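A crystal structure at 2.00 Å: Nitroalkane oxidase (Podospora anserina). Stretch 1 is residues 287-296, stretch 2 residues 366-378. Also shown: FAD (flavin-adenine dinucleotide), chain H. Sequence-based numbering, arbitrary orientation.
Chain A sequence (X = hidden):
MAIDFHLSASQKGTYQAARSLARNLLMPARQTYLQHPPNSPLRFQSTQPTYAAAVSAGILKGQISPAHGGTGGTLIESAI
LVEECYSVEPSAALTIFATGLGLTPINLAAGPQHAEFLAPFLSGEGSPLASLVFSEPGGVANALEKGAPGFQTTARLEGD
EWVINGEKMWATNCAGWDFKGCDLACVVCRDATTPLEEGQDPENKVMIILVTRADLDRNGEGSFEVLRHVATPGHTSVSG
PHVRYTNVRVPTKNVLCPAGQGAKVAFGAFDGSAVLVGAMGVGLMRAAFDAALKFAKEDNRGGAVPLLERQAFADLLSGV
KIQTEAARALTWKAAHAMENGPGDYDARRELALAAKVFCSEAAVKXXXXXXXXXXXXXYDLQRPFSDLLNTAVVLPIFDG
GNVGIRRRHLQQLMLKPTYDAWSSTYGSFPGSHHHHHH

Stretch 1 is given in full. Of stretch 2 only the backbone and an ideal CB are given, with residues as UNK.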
# COMPACT_ATOMS: atom_id res chain seq x y z
N ALA A 287 -15.68 6.22 -13.68
CA ALA A 287 -16.83 5.31 -13.78
C ALA A 287 -17.05 4.52 -12.48
O ALA A 287 -18.17 4.32 -12.06
CB ALA A 287 -16.68 4.34 -14.98
N ALA A 288 -15.96 4.04 -11.88
CA ALA A 288 -16.08 3.26 -10.65
C ALA A 288 -16.61 4.14 -9.52
O ALA A 288 -17.52 3.74 -8.77
CB ALA A 288 -14.73 2.64 -10.28
N PHE A 289 -16.05 5.34 -9.39
CA PHE A 289 -16.52 6.28 -8.38
C PHE A 289 -18.01 6.60 -8.58
O PHE A 289 -18.79 6.55 -7.64
CB PHE A 289 -15.71 7.58 -8.41
CG PHE A 289 -16.20 8.61 -7.44
CD1 PHE A 289 -15.72 8.64 -6.13
CD2 PHE A 289 -17.16 9.53 -7.82
CE1 PHE A 289 -16.19 9.59 -5.22
CE2 PHE A 289 -17.64 10.47 -6.92
CZ PHE A 289 -17.15 10.50 -5.62
N ASP A 290 -18.39 6.94 -9.81
CA ASP A 290 -19.78 7.27 -10.11
C ASP A 290 -20.75 6.14 -9.80
O ASP A 290 -21.83 6.38 -9.26
CB ASP A 290 -19.94 7.65 -11.58
CG ASP A 290 -19.39 9.05 -11.89
OD1 ASP A 290 -19.01 9.80 -10.97
OD2 ASP A 290 -19.35 9.40 -13.09
N ALA A 291 -20.38 4.91 -10.17
CA ALA A 291 -21.26 3.77 -9.93
C ALA A 291 -21.42 3.46 -8.43
O ALA A 291 -22.51 3.13 -7.97
CB ALA A 291 -20.75 2.54 -10.69
N ALA A 292 -20.34 3.60 -7.67
CA ALA A 292 -20.40 3.40 -6.22
C ALA A 292 -21.21 4.49 -5.51
O ALA A 292 -21.99 4.22 -4.60
CB ALA A 292 -18.99 3.30 -5.63
N LEU A 293 -21.01 5.74 -5.94
CA LEU A 293 -21.75 6.87 -5.38
C LEU A 293 -23.23 6.71 -5.68
O LEU A 293 -24.08 6.96 -4.83
CB LEU A 293 -21.22 8.20 -5.95
CG LEU A 293 -21.75 9.49 -5.31
CD1 LEU A 293 -21.28 9.60 -3.87
CD2 LEU A 293 -21.26 10.70 -6.10
N LYS A 294 -23.55 6.28 -6.90
CA LYS A 294 -24.93 6.03 -7.29
C LYS A 294 -25.57 4.95 -6.39
O LYS A 294 -26.68 5.12 -5.89
CB LYS A 294 -24.99 5.59 -8.75
CG LYS A 294 -26.40 5.41 -9.31
CD LYS A 294 -26.35 5.27 -10.84
CE LYS A 294 -27.70 5.53 -11.49
NZ LYS A 294 -28.71 4.50 -11.13
N PHE A 295 -24.85 3.85 -6.21
CA PHE A 295 -25.29 2.77 -5.34
C PHE A 295 -25.51 3.30 -3.91
O PHE A 295 -26.53 3.03 -3.29
CB PHE A 295 -24.25 1.64 -5.38
CG PHE A 295 -24.53 0.49 -4.45
CD1 PHE A 295 -23.99 0.48 -3.17
CD2 PHE A 295 -25.28 -0.58 -4.87
CE1 PHE A 295 -24.23 -0.58 -2.31
CE2 PHE A 295 -25.52 -1.65 -4.03
CZ PHE A 295 -24.98 -1.65 -2.75
N ALA A 296 -24.57 4.09 -3.41
CA ALA A 296 -24.68 4.62 -2.05
C ALA A 296 -25.86 5.57 -1.88
O ALA A 296 -26.54 5.56 -0.84
CB ALA A 296 -23.40 5.31 -1.64
N UNK A 366 -8.50 1.54 -7.42
CA UNK A 366 -9.82 2.13 -7.30
C UNK A 366 -10.92 1.09 -7.47
O UNK A 366 -11.93 1.13 -6.77
CB UNK A 366 -9.99 3.25 -8.33
N UNK A 367 -10.75 0.20 -8.45
CA UNK A 367 -11.77 -0.81 -8.71
C UNK A 367 -11.87 -1.80 -7.54
O UNK A 367 -12.98 -2.19 -7.15
CB UNK A 367 -11.46 -1.55 -10.01
N UNK A 368 -10.73 -2.18 -6.96
CA UNK A 368 -10.75 -3.11 -5.83
C UNK A 368 -11.34 -2.42 -4.59
O UNK A 368 -12.11 -3.03 -3.85
CB UNK A 368 -9.34 -3.63 -5.54
N UNK A 369 -10.99 -1.15 -4.39
CA UNK A 369 -11.55 -0.37 -3.27
C UNK A 369 -13.05 -0.25 -3.39
O UNK A 369 -13.78 -0.38 -2.40
CB UNK A 369 -10.92 1.03 -3.21
N UNK A 370 -13.53 0.05 -4.60
CA UNK A 370 -14.96 0.22 -4.79
C UNK A 370 -15.74 -1.09 -4.58
O UNK A 370 -16.84 -1.10 -4.04
CB UNK A 370 -15.23 0.77 -6.19
N UNK A 371 -15.15 -2.21 -5.00
CA UNK A 371 -15.74 -3.52 -4.73
C UNK A 371 -15.91 -3.75 -3.21
O UNK A 371 -16.95 -4.18 -2.74
CB UNK A 371 -14.87 -4.62 -5.34
N UNK A 372 -14.88 -3.42 -2.44
CA UNK A 372 -14.98 -3.56 -0.99
C UNK A 372 -16.03 -2.65 -0.36
O UNK A 372 -16.72 -3.04 0.60
CB UNK A 372 -13.62 -3.27 -0.35
N UNK A 373 -16.18 -1.45 -0.90
CA UNK A 373 -17.13 -0.48 -0.36
C UNK A 373 -18.56 -0.89 -0.66
O UNK A 373 -19.44 -0.82 0.20
CB UNK A 373 -16.85 0.91 -0.93
N UNK A 374 -18.79 -1.33 -1.90
CA UNK A 374 -20.12 -1.79 -2.32
C UNK A 374 -20.52 -3.11 -1.65
O UNK A 374 -21.69 -3.32 -1.32
CB UNK A 374 -20.16 -1.96 -3.84
N UNK A 375 -19.54 -3.98 -1.40
CA UNK A 375 -19.79 -5.21 -0.68
C UNK A 375 -20.15 -6.35 -1.62
O UNK A 375 -19.78 -6.35 -2.79
CB UNK A 375 -20.91 -5.00 0.34
N UNK A 376 -20.90 -7.31 -1.10
CA UNK A 376 -21.17 -8.53 -1.83
C UNK A 376 -21.88 -8.27 -3.15
O UNK A 376 -21.67 -8.99 -4.13
CB UNK A 376 -22.01 -9.48 -0.97
N UNK A 377 -22.71 -7.23 -3.19
CA UNK A 377 -23.40 -6.84 -4.41
C UNK A 377 -22.44 -6.65 -5.59
O UNK A 377 -22.82 -6.79 -6.75
CB UNK A 377 -24.19 -5.55 -4.17
N UNK A 378 -21.18 -6.32 -5.31
CA UNK A 378 -20.23 -6.07 -6.38
C UNK A 378 -19.86 -7.36 -7.12
O UNK A 378 -19.21 -7.31 -8.16
CB UNK A 378 -18.97 -5.41 -5.82
PA FAD H . -24.01 -5.53 3.06
O1A FAD H . -25.12 -5.30 3.99
O2A FAD H . -24.33 -5.97 1.69
O5B FAD H . -23.09 -4.19 3.02
C5B FAD H . -22.36 -3.83 1.83
C4B FAD H . -21.37 -2.67 2.05
O4B FAD H . -22.07 -1.55 2.65
C3B FAD H . -20.26 -3.04 3.02
O3B FAD H . -19.14 -3.58 2.30
C2B FAD H . -19.88 -1.71 3.66
O2B FAD H . -18.91 -1.03 2.87
C1B FAD H . -21.19 -0.91 3.63
N9A FAD H . -21.81 -0.87 4.99
C8A FAD H . -23.04 -1.27 5.30
N7A FAD H . -23.26 -1.09 6.60
C5A FAD H . -22.17 -0.57 7.13
C6A FAD H . -21.81 -0.18 8.42
N6A FAD H . -22.66 -0.29 9.44
N1A FAD H . -20.59 0.33 8.62
C2A FAD H . -19.74 0.45 7.62
N3A FAD H . -20.04 0.09 6.38
C4A FAD H . -21.25 -0.43 6.11
N1 FAD H . -24.73 -15.50 2.70
C2 FAD H . -25.35 -16.44 3.52
O2 FAD H . -26.26 -16.09 4.26
N3 FAD H . -24.94 -17.78 3.50
C4 FAD H . -23.91 -18.18 2.65
O4 FAD H . -23.56 -19.35 2.62
C4X FAD H . -23.30 -17.24 1.83
N5 FAD H . -22.26 -17.62 0.97
C5X FAD H . -21.92 -16.77 -0.08
C6 FAD H . -21.17 -17.25 -1.15
C7 FAD H . -20.82 -16.41 -2.19
C7M FAD H . -20.00 -16.93 -3.36
C8 FAD H . -21.23 -15.08 -2.17
C8M FAD H . -20.86 -14.15 -3.32
C9 FAD H . -21.98 -14.60 -1.10
C9A FAD H . -22.32 -15.44 -0.06
N10 FAD H . -23.08 -14.98 1.02
C10 FAD H . -23.71 -15.91 1.86
C1' FAD H . -23.23 -13.53 1.29
C2' FAD H . -21.98 -12.98 1.99
O2' FAD H . -21.79 -13.66 3.23
C3' FAD H . -22.05 -11.45 2.22
O3' FAD H . -20.86 -11.03 2.89
C4' FAD H . -23.26 -11.01 3.05
O4' FAD H . -24.41 -10.93 2.23
C5' FAD H . -23.00 -9.62 3.63
O5' FAD H . -22.56 -8.72 2.61
P FAD H . -21.86 -7.33 2.98
O1P FAD H . -20.77 -7.61 3.94
O2P FAD H . -21.56 -6.62 1.74
O3P FAD H . -23.04 -6.58 3.75

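The two helices run almost parallel, their N-to-C directions 8° apart and their axes 9.6 Å apart at closest approach. The face that stretch 1 presents is apolar: the methyls of Ala288 and Ala292, then the ring of Phe295. It offers no charge, so packing must do the work.

Position 366 points its CA-to-CB bond toward stretch 1, but its ideal CB lies 5.2 Å from Ala288 CB, too far for close contact. A small or medium apolar residue would suit; it is Ala366, which stays just short of touching.

Position 367 points sideways, near the same methyl. A side chain of modest length, such as Ser, Cys or Val, could turn back to it. It is Cys367, whose m rotamer brings SG within 4.4 Å of Ala288 CB.

Positions 368 and 369 are out of reach, and stretch 1 sets no demand on them; they are Thr368 and Asp369.

Position 370 is the centre of the packing. Its ideal CB is 4.5 Å from Ala288 CB and 4.6 Å from Ala292 CB, so it straddles two small residues one helical turn apart. A beta-branched apolar residue, Val or Ile, fills the space between them. In Val370, CG2 meets both methyls, 4.2 Å from Ala288 CB and 4.2 Å from Ala292 CB, and CG1 adds the closer contact, 3.8 Å from Ala292 CB.

Positions 371 and 372 are again out of reach, and 373 points sideways without contact; they are Ile371, Asn372 and Ala373. The backbone matters here, for Ala373 O accepts a 2.7 Å hydrogen bond from FAD O2B.

Position 374 also points sideways, yet its ideal CB is 4.6 Å from Phe295 CE1. Val, Ile or Leu could cover the aromatic ring. Val374 places CG1 over one ring face, 3.9 Å from the centroid of Phe295 in a CH-pi contact, while its CG2 reaches Ala292 CB at 4.1 Å.

Position 375 leaves the helix with phi 90° and psi -153°. A CB would jam against the preceding carbonyl and lie 2.2 Å from FAD O2P, so glycine is required on both counts: Gly375.

Position 376 points out of reach of stretch 1, leaving its side chain free of that surface. It is Ile376, whose N donates a 3.0 Å hydrogen bond to FAD O2P.

Position 377 turns toward stretch 1, its ideal CB 4.1 Å from Phe295 CE2. Small residues such as Ala, Ser or Thr suit this spot beside the ring. Ser377 brings OG to 4.1 Å from Phe295 CZ, without a hydrogen bond across.

Position 378 points sideways and makes no contact; it is Ala378.

Stretch 2, residues 366-378: ACTDVINAVGISA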
# COMPACT_ATOMS: atom_id res chain seq x y z
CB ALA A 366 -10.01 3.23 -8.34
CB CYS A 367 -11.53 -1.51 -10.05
SG CYS A 367 -11.85 -0.46 -11.49
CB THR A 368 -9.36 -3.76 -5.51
OG1 THR A 368 -8.34 -2.75 -5.41
CG2 THR A 368 -8.97 -4.72 -6.63
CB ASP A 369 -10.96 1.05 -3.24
CG ASP A 369 -9.65 1.13 -2.50
OD1 ASP A 369 -9.28 0.15 -1.82
OD2 ASP A 369 -8.98 2.18 -2.59
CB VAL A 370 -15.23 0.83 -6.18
CG1 VAL A 370 -16.61 0.55 -6.62
CG2 VAL A 370 -14.93 2.35 -6.13
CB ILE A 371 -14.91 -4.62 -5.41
CG1 ILE A 371 -15.24 -4.65 -6.91
CG2 ILE A 371 -15.14 -5.99 -4.75
CD1 ILE A 371 -14.21 -5.42 -7.75
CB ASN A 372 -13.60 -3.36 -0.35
CG ASN A 372 -12.66 -4.52 -0.63
OD1 ASN A 372 -13.13 -5.62 -0.88
ND2 ASN A 372 -11.35 -4.28 -0.64
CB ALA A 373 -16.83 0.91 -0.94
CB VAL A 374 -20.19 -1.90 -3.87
CG1 VAL A 374 -21.48 -2.60 -4.31
CG2 VAL A 374 -20.08 -0.50 -4.48
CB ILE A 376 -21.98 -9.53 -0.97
CG1 ILE A 376 -21.96 -10.91 -1.61
CG2 ILE A 376 -23.39 -9.01 -0.72
CD1 ILE A 376 -20.57 -11.50 -1.64
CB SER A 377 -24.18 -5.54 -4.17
OG SER A 377 -25.16 -5.73 -3.15
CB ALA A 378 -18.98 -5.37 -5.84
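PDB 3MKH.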